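Local atomic coordinates of agmatinase (Deinococcus radiodurans, PDB entry 1WOH), a protein that probably hydrolyses agmatine to putrescine and urea as a manganese-dependent enzyme of the arginase (ureohydrolase) family. Residues V139-D150 against N159-C167; L173-R182 against R197-V207. All blocks are in the same frame, centred on the assembly; numbering follows the deposited sequence.

Contact 1 (V139-D150 against N159-C167); sequences VVQLDAHLDFTD and NSSPFRRAC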
loop_
_atom_site.group_PDB
_atom_site.type_symbol
_atom_site.label_atom_id
_atom_site.label_comp_id
_atom_site.label_asym_id
_atom_site.label_seq_id
_atom_site.Cartn_x
_atom_site.Cartn_y
_atom_site.Cartn_z
ATOM N N VAL A 139 -3.423 12.031 -36.509
ATOM C CA VAL A 139 -3.427 11.503 -35.150
ATOM C C VAL A 139 -3.809 12.616 -34.197
ATOM O O VAL A 139 -3.285 13.730 -34.288
ATOM C CB VAL A 139 -2.042 10.964 -34.702
ATOM C CG1 VAL A 139 -2.068 10.645 -33.188
ATOM C CG2 VAL A 139 -1.695 9.712 -35.479
ATOM N N VAL A 140 -4.761 12.323 -33.313
ATOM C CA VAL A 140 -5.176 13.273 -32.286
ATOM C C VAL A 140 -4.587 12.640 -31.032
ATOM O O VAL A 140 -4.994 11.560 -30.616
ATOM C CB VAL A 140 -6.713 13.382 -32.168
ATOM C CG1 VAL A 140 -7.076 14.165 -30.909
ATOM C CG2 VAL A 140 -7.273 14.107 -33.392
ATOM N N GLN A 141 -3.615 13.329 -30.456
ATOM C CA GLN A 141 -2.882 12.840 -29.298
ATOM C C GLN A 141 -3.114 13.623 -28.007
ATOM O O GLN A 141 -2.868 14.832 -27.961
ATOM C CB GLN A 141 -1.385 12.856 -29.674
ATOM C CG GLN A 141 -0.393 12.757 -28.536
ATOM C CD GLN A 141 1.031 13.107 -28.972
ATOM O OE1 GLN A 141 1.257 13.578 -30.094
ATOM N NE2 GLN A 141 1.994 12.893 -28.079
ATOM N N LEU A 142 -3.600 12.941 -26.967
ATOM C CA LEU A 142 -3.795 13.579 -25.660
ATOM C C LEU A 142 -2.528 13.169 -24.923
ATOM O O LEU A 142 -2.221 11.982 -24.835
ATOM C CB LEU A 142 -5.025 13.026 -24.940
ATOM C CG LEU A 142 -6.397 13.333 -25.552
ATOM C CD1 LEU A 142 -7.471 12.898 -24.580
ATOM C CD2 LEU A 142 -6.538 14.816 -25.831
ATOM N N ASP A 143 -1.799 14.130 -24.376
ATOM C CA ASP A 143 -0.519 13.781 -23.766
ATOM C C ASP A 143 0.088 14.981 -23.060
ATOM O O ASP A 143 -0.105 16.124 -23.485
ATOM C CB ASP A 143 0.422 13.360 -24.909
ATOM C CG ASP A 143 1.510 12.404 -24.481
ATOM O OD1 ASP A 143 1.962 12.468 -23.321
ATOM O OD2 ASP A 143 1.931 11.592 -25.339
ATOM N N ALA A 144 0.830 14.730 -21.987
ATOM C CA ALA A 144 1.515 15.803 -21.287
ATOM C C ALA A 144 2.835 16.030 -22.023
ATOM O O ALA A 144 3.439 17.092 -21.923
ATOM C CB ALA A 144 1.800 15.399 -19.844
ATOM N N HIS A 145 3.280 15.016 -22.760
ATOM C CA HIS A 145 4.551 15.104 -23.475
ATOM C C HIS A 145 4.389 14.995 -24.992
ATOM O O HIS A 145 3.461 14.359 -25.482
ATOM C CB HIS A 145 5.498 14.007 -22.954
ATOM C CG HIS A 145 5.589 13.954 -21.458
ATOM N ND1 HIS A 145 5.017 12.945 -20.711
ATOM C CD2 HIS A 145 6.157 14.802 -20.569
ATOM C CE1 HIS A 145 5.230 13.175 -19.426
ATOM N NE2 HIS A 145 5.919 14.296 -19.313
ATOM N N LEU A 146 5.296 15.620 -25.740
ATOM C CA LEU A 146 5.205 15.586 -27.197
ATOM C C LEU A 146 5.514 14.211 -27.796
ATOM O O LEU A 146 4.854 13.779 -28.740
ATOM C CB LEU A 146 6.128 16.642 -27.811
ATOM C CG LEU A 146 6.016 16.817 -29.329
ATOM C CD1 LEU A 146 4.617 17.298 -29.703
ATOM C CD2 LEU A 146 7.061 17.811 -29.795
ATOM N N ASP A 147 6.516 13.529 -27.245
ATOM C CA ASP A 147 6.915 12.201 -27.716
ATOM C C ASP A 147 7.211 12.130 -29.223
ATOM O O ASP A 147 6.779 11.206 -29.926
ATOM C CB ASP A 147 5.853 11.165 -27.321
ATOM C CG ASP A 147 5.736 11.002 -25.810
ATOM O OD1 ASP A 147 6.719 11.309 -25.101
ATOM O OD2 ASP A 147 4.674 10.560 -25.322
ATOM N N PHE A 148 7.970 13.113 -29.694
ATOM C CA PHE A 148 8.376 13.207 -31.093
ATOM C C PHE A 148 9.908 13.305 -31.140
ATOM O O PHE A 148 10.484 13.875 -32.068
ATOM C CB PHE A 148 7.768 14.459 -31.737
ATOM C CG PHE A 148 7.768 14.431 -33.242
ATOM C CD1 PHE A 148 7.019 13.482 -33.925
ATOM C CD2 PHE A 148 8.512 15.357 -33.975
ATOM C CE1 PHE A 148 7.005 13.447 -35.322
ATOM C CE2 PHE A 148 8.505 15.330 -35.370
ATOM C CZ PHE A 148 7.748 14.369 -36.040
ATOM N N THR A 149 10.562 12.740 -30.132
ATOM C CA THR A 149 12.021 12.781 -30.051
ATOM C C THR A 149 12.687 11.758 -30.973
ATOM O O THR A 149 12.179 10.659 -31.163
ATOM C CB THR A 149 12.464 12.555 -28.587
ATOM O OG1 THR A 149 12.118 13.712 -27.815
ATOM C CG2 THR A 149 13.967 12.300 -28.492
ATOM N N ASP A 150 13.817 12.132 -31.568
ATOM C CA ASP A 150 14.535 11.215 -32.450
ATOM C C ASP A 150 15.244 10.156 -31.597
ATOM O O ASP A 150 14.894 8.975 -31.644
ATOM C CB ASP A 150 15.551 11.984 -33.307
ATOM C CG ASP A 150 16.317 11.078 -34.258
ATOM O OD1 ASP A 150 16.016 9.864 -34.296
ATOM O OD2 ASP A 150 17.220 11.582 -34.967
ATOM N N ASN A 159 9.948 5.514 -25.336
ATOM C CA ASN A 159 8.590 6.033 -25.391
ATOM C C ASN A 159 8.567 7.528 -25.712
ATOM O O ASN A 159 7.502 8.148 -25.744
ATOM C CB ASN A 159 7.832 5.740 -24.084
ATOM C CG ASN A 159 8.473 6.370 -22.857
ATOM O OD1 ASN A 159 9.665 6.687 -22.871
ATOM N ND2 ASN A 159 7.695 6.567 -21.801
ATOM N N SER A 160 9.579 8.098 -25.731
ATOM C CA SER A 160 9.622 9.519 -26.076
ATOM C C SER A 160 9.722 9.706 -27.599
ATOM O O SER A 160 9.704 10.840 -28.089
ATOM C CB SER A 160 10.829 10.197 -25.415
ATOM O OG SER A 160 10.750 10.129 -24.005
ATOM N N SER A 161 9.802 8.600 -28.338
ATOM C CA SER A 161 9.950 8.649 -29.798
ATOM C C SER A 161 8.892 7.965 -30.680
ATOM O O SER A 161 9.049 7.947 -31.902
ATOM C CB SER A 161 11.298 8.035 -30.196
ATOM O OG SER A 161 12.386 8.638 -29.525
ATOM N N PRO A 162 7.802 7.433 -30.105
ATOM C CA PRO A 162 6.842 6.770 -30.996
ATOM C C PRO A 162 6.305 7.500 -32.222
ATOM O O PRO A 162 6.207 6.907 -33.300
ATOM C CB PRO A 162 5.734 6.327 -30.043
ATOM C CG PRO A 162 5.752 7.380 -28.997
ATOM C CD PRO A 162 7.238 7.571 -28.750
ATOM N N PHE A 163 5.950 8.772 -32.078
ATOM C CA PHE A 163 5.411 9.494 -33.222
ATOM C C PHE A 163 6.463 9.908 -34.236
ATOM O O PHE A 163 6.151 10.137 -35.403
ATOM C CB PHE A 163 4.590 10.691 -32.740
ATOM C CG PHE A 163 3.384 10.287 -31.950
ATOM C CD1 PHE A 163 3.320 10.518 -30.580
ATOM C CD2 PHE A 163 2.340 9.606 -32.567
ATOM C CE1 PHE A 163 2.225 10.068 -29.829
ATOM C CE2 PHE A 163 1.241 9.152 -31.829
ATOM C CZ PHE A 163 1.186 9.385 -30.457
ATOM N N ARG A 164 7.713 9.981 -33.795
ATOM C CA ARG A 164 8.809 10.333 -34.687
ATOM C C ARG A 164 9.073 9.096 -35.546
ATOM O O ARG A 164 9.237 9.196 -36.767
ATOM C CB ARG A 164 10.054 10.702 -33.870
ATOM C CG ARG A 164 11.180 11.336 -34.682
ATOM C CD ARG A 164 10.744 12.659 -35.308
ATOM N NE ARG A 164 11.861 13.349 -35.950
ATOM C CZ ARG A 164 12.688 14.192 -35.334
ATOM N NH1 ARG A 164 12.531 14.476 -34.043
ATOM N NH2 ARG A 164 13.691 14.736 -36.006
ATOM N N ARG A 165 9.097 7.928 -34.905
ATOM C CA ARG A 165 9.317 6.668 -35.609
ATOM C C ARG A 165 8.140 6.406 -36.546
ATOM O O ARG A 165 8.316 5.953 -37.672
ATOM C CB ARG A 165 9.436 5.508 -34.618
ATOM C CG ARG A 165 10.668 5.550 -33.717
ATOM C CD ARG A 165 11.946 5.287 -34.519
ATOM N NE ARG A 165 12.472 6.494 -35.146
ATOM C CZ ARG A 165 13.087 7.467 -34.482
ATOM N NH1 ARG A 165 13.255 7.372 -33.170
ATOM N NH2 ARG A 165 13.536 8.536 -35.126
ATOM N N ALA A 166 6.934 6.701 -36.067
ATOM C CA ALA A 166 5.734 6.496 -36.865
ATOM C C ALA A 166 5.772 7.310 -38.161
ATOM O O ALA A 166 5.534 6.778 -39.250
ATOM C CB ALA A 166 4.488 6.865 -36.042
ATOM N N CYS A 167 6.069 8.598 -38.043
ATOM C CA CYS A 167 6.105 9.463 -39.211
ATOM C C CYS A 167 7.144 9.053 -40.235
ATOM O O CYS A 167 6.881 9.084 -41.436
ATOM C CB CYS A 167 6.316 10.920 -38.789
ATOM S SG CYS A 167 4.813 11.678 -38.106
#
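Phe163 lies against Gln141 where helix 162-169 packs on strand 137-142, within a beta-alpha-beta unit of the arginase fold. The loop after the strand holds Asp143, His145 and Asp147, which bind manganese in this enzyme. Gln141 OE1 lies over one face of the Phe163 ring, and the amide plane is turned 37° from it. NE2 comes within 3.3 Å of Phe163 CE1. The chain of Gln141 is extended, with CG anti to the backbone N (chi1 164°), and this carries the amide to the metal loop. There NE2 donates in its own plane both to Asp143 OD2 and, nearly straight, to Leu146 O. OE1 is hydrogen-bonded to Thr178 OG1. A leucine in place of Gln141 would probably leave Asp143 OD2 and Leu146 O without their shared donor, and a metal ligand less firmly placed.

Farther along, the side chains of Arg164 and Phe148 cross at about a right angle, though the guanidinium and ring planes are only 20° apart. Arg164 CD stands over the middle of the Phe148 ring, 3.5 Å from the centroid, in a CH-pi contact. The chain bends at chi2, and NH1 reaches Phe148 O at 2.9 Å, in both the guanidinium and the carbonyl plane. NH1 also pairs with Glu189. Cys167 SG approaches the edge of the same ring. Ser160 O takes the backbone N of Thr149, and Ser161 OG donates to Thr149 O. Asp150 OD1 pairs with Lys156 and with Arg165, which grips Asp150 end-on: NH1 meets a lone pair of Asp150 O at 2.8 Å, while NH2 makes a salt bridge to Asp150 OD1 at 2.9 Å, from above the carboxylate plane.

Contact 2 (L173-R182 against R197-V207); sequences LVHITTVGLR and RGHTIIPMDDV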
loop_
_atom_site.group_PDB
_atom_site.type_symbol
_atom_site.label_atom_id
_atom_site.label_comp_id
_atom_site.label_asym_id
_atom_site.label_seq_id
_atom_site.Cartn_x
_atom_site.Cartn_y
_atom_site.Cartn_z
ATOM N N LEU A 173 1.031 9.278 -42.761
ATOM C CA LEU A 173 0.726 9.929 -41.480
ATOM C C LEU A 173 1.124 11.382 -41.702
ATOM O O LEU A 173 2.269 11.778 -41.455
ATOM C CB LEU A 173 1.561 9.313 -40.352
ATOM C CG LEU A 173 0.999 9.438 -38.932
ATOM C CD1 LEU A 173 1.986 8.811 -37.952
ATOM C CD2 LEU A 173 0.753 10.893 -38.582
ATOM N N VAL A 174 0.165 12.180 -42.164
ATOM C CA VAL A 174 0.435 13.565 -42.509
ATOM C C VAL A 174 0.290 14.647 -41.463
ATOM O O VAL A 174 0.784 15.757 -41.661
ATOM C CB VAL A 174 -0.423 13.989 -43.722
ATOM C CG1 VAL A 174 -0.117 13.096 -44.914
ATOM C CG2 VAL A 174 -1.902 13.905 -43.367
ATOM N N HIS A 175 -0.371 14.354 -40.351
ATOM C CA HIS A 175 -0.551 15.398 -39.361
ATOM C C HIS A 175 -0.873 14.866 -37.981
ATOM O O HIS A 175 -1.551 13.856 -37.838
ATOM C CB HIS A 175 -1.672 16.341 -39.821
ATOM C CG HIS A 175 -1.861 17.536 -38.941
ATOM N ND1 HIS A 175 -2.757 17.559 -37.894
ATOM C CD2 HIS A 175 -1.236 18.736 -38.930
ATOM C CE1 HIS A 175 -2.677 18.725 -37.276
ATOM N NE2 HIS A 175 -1.761 19.457 -37.885
ATOM N N ILE A 176 -0.356 15.553 -36.973
ATOM C CA ILE A 176 -0.616 15.202 -35.584
ATOM C C ILE A 176 -1.058 16.449 -34.842
ATOM O O ILE A 176 -0.505 17.534 -35.030
ATOM C CB ILE A 176 0.641 14.651 -34.859
ATOM C CG1 ILE A 176 1.146 13.389 -35.557
ATOM C CG2 ILE A 176 0.295 14.308 -33.400
ATOM C CD1 ILE A 176 2.371 12.756 -34.861
ATOM N N THR A 177 -2.072 16.291 -34.006
ATOM C CA THR A 177 -2.564 17.385 -33.192
ATOM C C THR A 177 -2.354 16.883 -31.773
ATOM O O THR A 177 -2.988 15.913 -31.366
ATOM C CB THR A 177 -4.066 17.632 -33.410
ATOM O OG1 THR A 177 -4.294 18.030 -34.766
ATOM C CG2 THR A 177 -4.557 18.722 -32.468
ATOM N N THR A 178 -1.462 17.536 -31.035
ATOM C CA THR A 178 -1.159 17.134 -29.662
ATOM C C THR A 178 -1.743 18.126 -28.675
ATOM O O THR A 178 -1.479 19.326 -28.758
ATOM C CB THR A 178 0.357 17.045 -29.454
ATOM O OG1 THR A 178 0.915 16.227 -30.489
ATOM C CG2 THR A 178 0.678 16.425 -28.100
ATOM N N VAL A 179 -2.520 17.616 -27.724
ATOM C CA VAL A 179 -3.166 18.484 -26.751
ATOM C C VAL A 179 -2.888 18.070 -25.313
ATOM O O VAL A 179 -2.977 16.891 -24.977
ATOM C CB VAL A 179 -4.693 18.482 -26.979
ATOM C CG1 VAL A 179 -5.373 19.447 -26.018
ATOM C CG2 VAL A 179 -4.993 18.836 -28.427
ATOM N N GLY A 180 -2.557 19.052 -24.474
ATOM C CA GLY A 180 -2.294 18.791 -23.070
ATOM C C GLY A 180 -0.851 18.971 -22.635
ATOM O O GLY A 180 -0.533 18.803 -21.457
ATOM N N LEU A 181 0.017 19.336 -23.574
ATOM C CA LEU A 181 1.437 19.508 -23.279
ATOM C C LEU A 181 1.728 20.483 -22.145
ATOM O O LEU A 181 1.140 21.568 -22.066
ATOM C CB LEU A 181 2.190 19.961 -24.536
ATOM C CG LEU A 181 2.141 19.055 -25.772
ATOM C CD1 LEU A 181 3.003 19.657 -26.870
ATOM C CD2 LEU A 181 2.642 17.659 -25.422
ATOM N N ARG A 182 2.659 20.091 -21.281
ATOM C CA ARG A 182 3.062 20.905 -20.139
ATOM C C ARG A 182 4.312 20.290 -19.516
ATOM O O ARG A 182 4.662 19.143 -19.808
ATOM C CB ARG A 182 1.930 20.947 -19.110
ATOM C CG ARG A 182 1.526 19.578 -18.585
ATOM C CD ARG A 182 0.208 19.661 -17.817
ATOM N NE ARG A 182 -0.120 18.415 -17.134
ATOM C CZ ARG A 182 -0.772 17.392 -17.680
ATOM N NH1 ARG A 182 -1.187 17.444 -18.941
ATOM N NH2 ARG A 182 -1.017 16.314 -16.949
ATOM N N ARG A 197 6.938 20.410 -39.514
ATOM C CA ARG A 197 6.189 19.413 -40.285
ATOM C C ARG A 197 4.711 19.799 -40.353
ATOM O O ARG A 197 3.899 19.079 -40.941
ATOM C CB ARG A 197 6.278 18.026 -39.637
ATOM C CG ARG A 197 7.626 17.356 -39.704
ATOM C CD ARG A 197 7.561 15.986 -39.048
ATOM N NE ARG A 197 6.695 15.064 -39.777
ATOM C CZ ARG A 197 7.133 14.110 -40.593
ATOM N NH1 ARG A 197 8.433 13.942 -40.788
ATOM N NH2 ARG A 197 6.267 13.325 -41.218
ATOM N N GLY A 198 4.365 20.917 -39.723
ATOM C CA GLY A 198 2.987 21.373 -39.735
ATOM C C GLY A 198 2.131 20.803 -38.616
ATOM O O GLY A 198 0.929 21.070 -38.559
ATOM N N HIS A 199 2.733 20.017 -37.725
ATOM C CA HIS A 199 1.962 19.438 -36.623
ATOM C C HIS A 199 1.395 20.554 -35.750
ATOM O O HIS A 199 1.944 21.657 -35.683
ATOM C CB HIS A 199 2.838 18.509 -35.778
ATOM C CG HIS A 199 3.209 17.227 -36.462
ATOM N ND1 HIS A 199 2.985 17.000 -37.803
ATOM C CD2 HIS A 199 3.803 16.107 -35.986
ATOM C CE1 HIS A 199 3.425 15.795 -38.123
ATOM N NE2 HIS A 199 3.926 15.232 -37.037
ATOM N N THR A 200 0.285 20.263 -35.080
ATOM C CA THR A 200 -0.366 21.241 -34.218
ATOM C C THR A 200 -0.093 20.917 -32.757
ATOM O O THR A 200 -0.392 19.823 -32.282
ATOM C CB THR A 200 -1.883 21.258 -34.470
ATOM O OG1 THR A 200 -2.123 21.525 -35.857
ATOM C CG2 THR A 200 -2.561 22.340 -33.631
ATOM N N ILE A 201 0.483 21.883 -32.056
ATOM C CA ILE A 201 0.833 21.726 -30.656
ATOM C C ILE A 201 -0.077 22.598 -29.806
ATOM O O ILE A 201 -0.059 23.822 -29.922
ATOM C CB ILE A 201 2.311 22.128 -30.433
ATOM C CG1 ILE A 201 3.219 21.154 -31.188
ATOM C CG2 ILE A 201 2.637 22.162 -28.950
ATOM C CD1 ILE A 201 4.706 21.404 -30.982
ATOM N N ILE A 202 -0.880 21.966 -28.958
ATOM C CA ILE A 202 -1.799 22.708 -28.101
ATOM C C ILE A 202 -1.471 22.494 -26.625
ATOM O O ILE A 202 -1.857 21.488 -26.031
ATOM C CB ILE A 202 -3.268 22.287 -28.371
ATOM C CG1 ILE A 202 -3.587 22.440 -29.865
ATOM C CG2 ILE A 202 -4.217 23.156 -27.554
ATOM C CD1 ILE A 202 -4.982 21.947 -30.269
ATOM N N PRO A 203 -0.742 23.440 -26.016
ATOM C CA PRO A 203 -0.359 23.357 -24.601
ATOM C C PRO A 203 -1.599 23.297 -23.712
ATOM O O PRO A 203 -2.659 23.788 -24.093
ATOM C CB PRO A 203 0.431 24.643 -24.380
ATOM C CG PRO A 203 0.954 24.975 -25.751
ATOM C CD PRO A 203 -0.219 24.673 -26.628
ATOM N N MET A 204 -1.467 22.693 -22.535
ATOM C CA MET A 204 -2.591 22.592 -21.604
ATOM C C MET A 204 -3.103 23.988 -21.243
ATOM O O MET A 204 -4.299 24.178 -21.029
ATOM C CB MET A 204 -2.158 21.855 -20.333
ATOM C CG MET A 204 -3.257 21.661 -19.304
ATOM S SD MET A 204 -4.632 20.665 -19.905
ATOM C CE MET A 204 -6.000 21.471 -19.079
ATOM N N ASP A 205 -2.198 24.963 -21.173
ATOM C CA ASP A 205 -2.593 26.331 -20.844
ATOM C C ASP A 205 -3.651 26.883 -21.803
ATOM O O ASP A 205 -4.495 27.686 -21.403
ATOM C CB ASP A 205 -1.379 27.264 -20.841
ATOM C CG ASP A 205 -0.479 27.046 -19.643
ATOM O OD1 ASP A 205 -1.000 27.006 -18.507
ATOM O OD2 ASP A 205 0.749 26.924 -19.834
ATOM N N ASP A 206 -3.600 26.462 -23.065
ATOM C CA ASP A 206 -4.570 26.922 -24.055
ATOM C C ASP A 206 -5.921 26.280 -23.782
ATOM O O ASP A 206 -6.968 26.908 -23.956
ATOM C CB ASP A 206 -4.115 26.569 -25.473
ATOM C CG ASP A 206 -2.860 27.315 -25.887
ATOM O OD1 ASP A 206 -2.437 28.232 -25.150
ATOM O OD2 ASP A 206 -2.299 26.987 -26.955
ATOM N N VAL A 207 -5.894 25.019 -23.365
ATOM C CA VAL A 207 -7.120 24.302 -23.048
ATOM C C VAL A 207 -7.815 25.022 -21.900
ATOM O O VAL A 207 -9.032 25.215 -21.914
ATOM C CB VAL A 207 -6.820 22.851 -22.614
ATOM C CG1 VAL A 207 -8.095 22.155 -22.187
ATOM C CG2 VAL A 207 -6.174 22.094 -23.757
HETATM O O HOH W 1 1.334 18.409 -40.746
HETATM O O HOH W 2 1.791 17.578 -32.584
HETATM O O HOH W 3 0.835 24.143 -20.869
#
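Strands 173-181 and 200-203 are parallel neighbours in the main sheet of the arginase fold. Helix 188-196 makes the beta-alpha-beta crossover between them, and 200-203 is one of the two edge strands of the sheet within this chain. The axes of the two strand segments approach to 4.8 Å and run 20° apart. Four backbone bonds zip the pair: Thr200 N to Ile176 O, Thr178 N to Thr200 O, Ile202 N to Thr178 O, and Gly180 N to Ile202 O.

On one face of the sheet, Val179 and Ile202 lie side by side and point the same way, with Val179 CG2 3.6 Å from Ile202 CD1. CG1, the other branch of Val179, is anti to the backbone N (chi1 -177°) and meets Val207 CG2 of the following helix, also at 3.6 Å. Ile201 points to the other face, and the Leu181 side chain crosses it at about a right angle. Their methyls, Leu181 CD1 and Ile201 CG2, are tight at 3.3 Å. Leu69 of a second subunit packs on Ile201 and Pro203.

Near the start of the pairing, Ile176 CB rests over a face of the His199 ring. Phe148 meets the same ring in a T-shaped (edge-to-face) stack. His175 turns its ring edge to Thr200, and NE2 and OG1 share a hydrogen bond of 2.9 Å. At the far end, a water donates to Leu181 O at 2.9 Å and accepts from Asp205 N, while Leu181 O also receives Met204 N at 2.9 Å.

In the fold
Contacts 1 and 2 are both buried and follow each other along the chain. They share one sheet, since strands 137-142 and 173-181 are neighbours in it. Contact 1 joins strand, metal loop and helix, and it mixes aromatic packing with side-chain bonds to loop carbonyls and a salt bridge. Contact 2 is a strand-to-strand pairing made chiefly of backbone bonds and aliphatic packing. It lies farther out, about 16 Å from the chain centre to its own centre against 12 Å for contact 1, and reaches another subunit. The two meet directly. Gln141 N is 2.8 Å from Thr177 O, a probable hydrogen bond, and Leu181 CD2 packs on the backbone of His145 and Leu146.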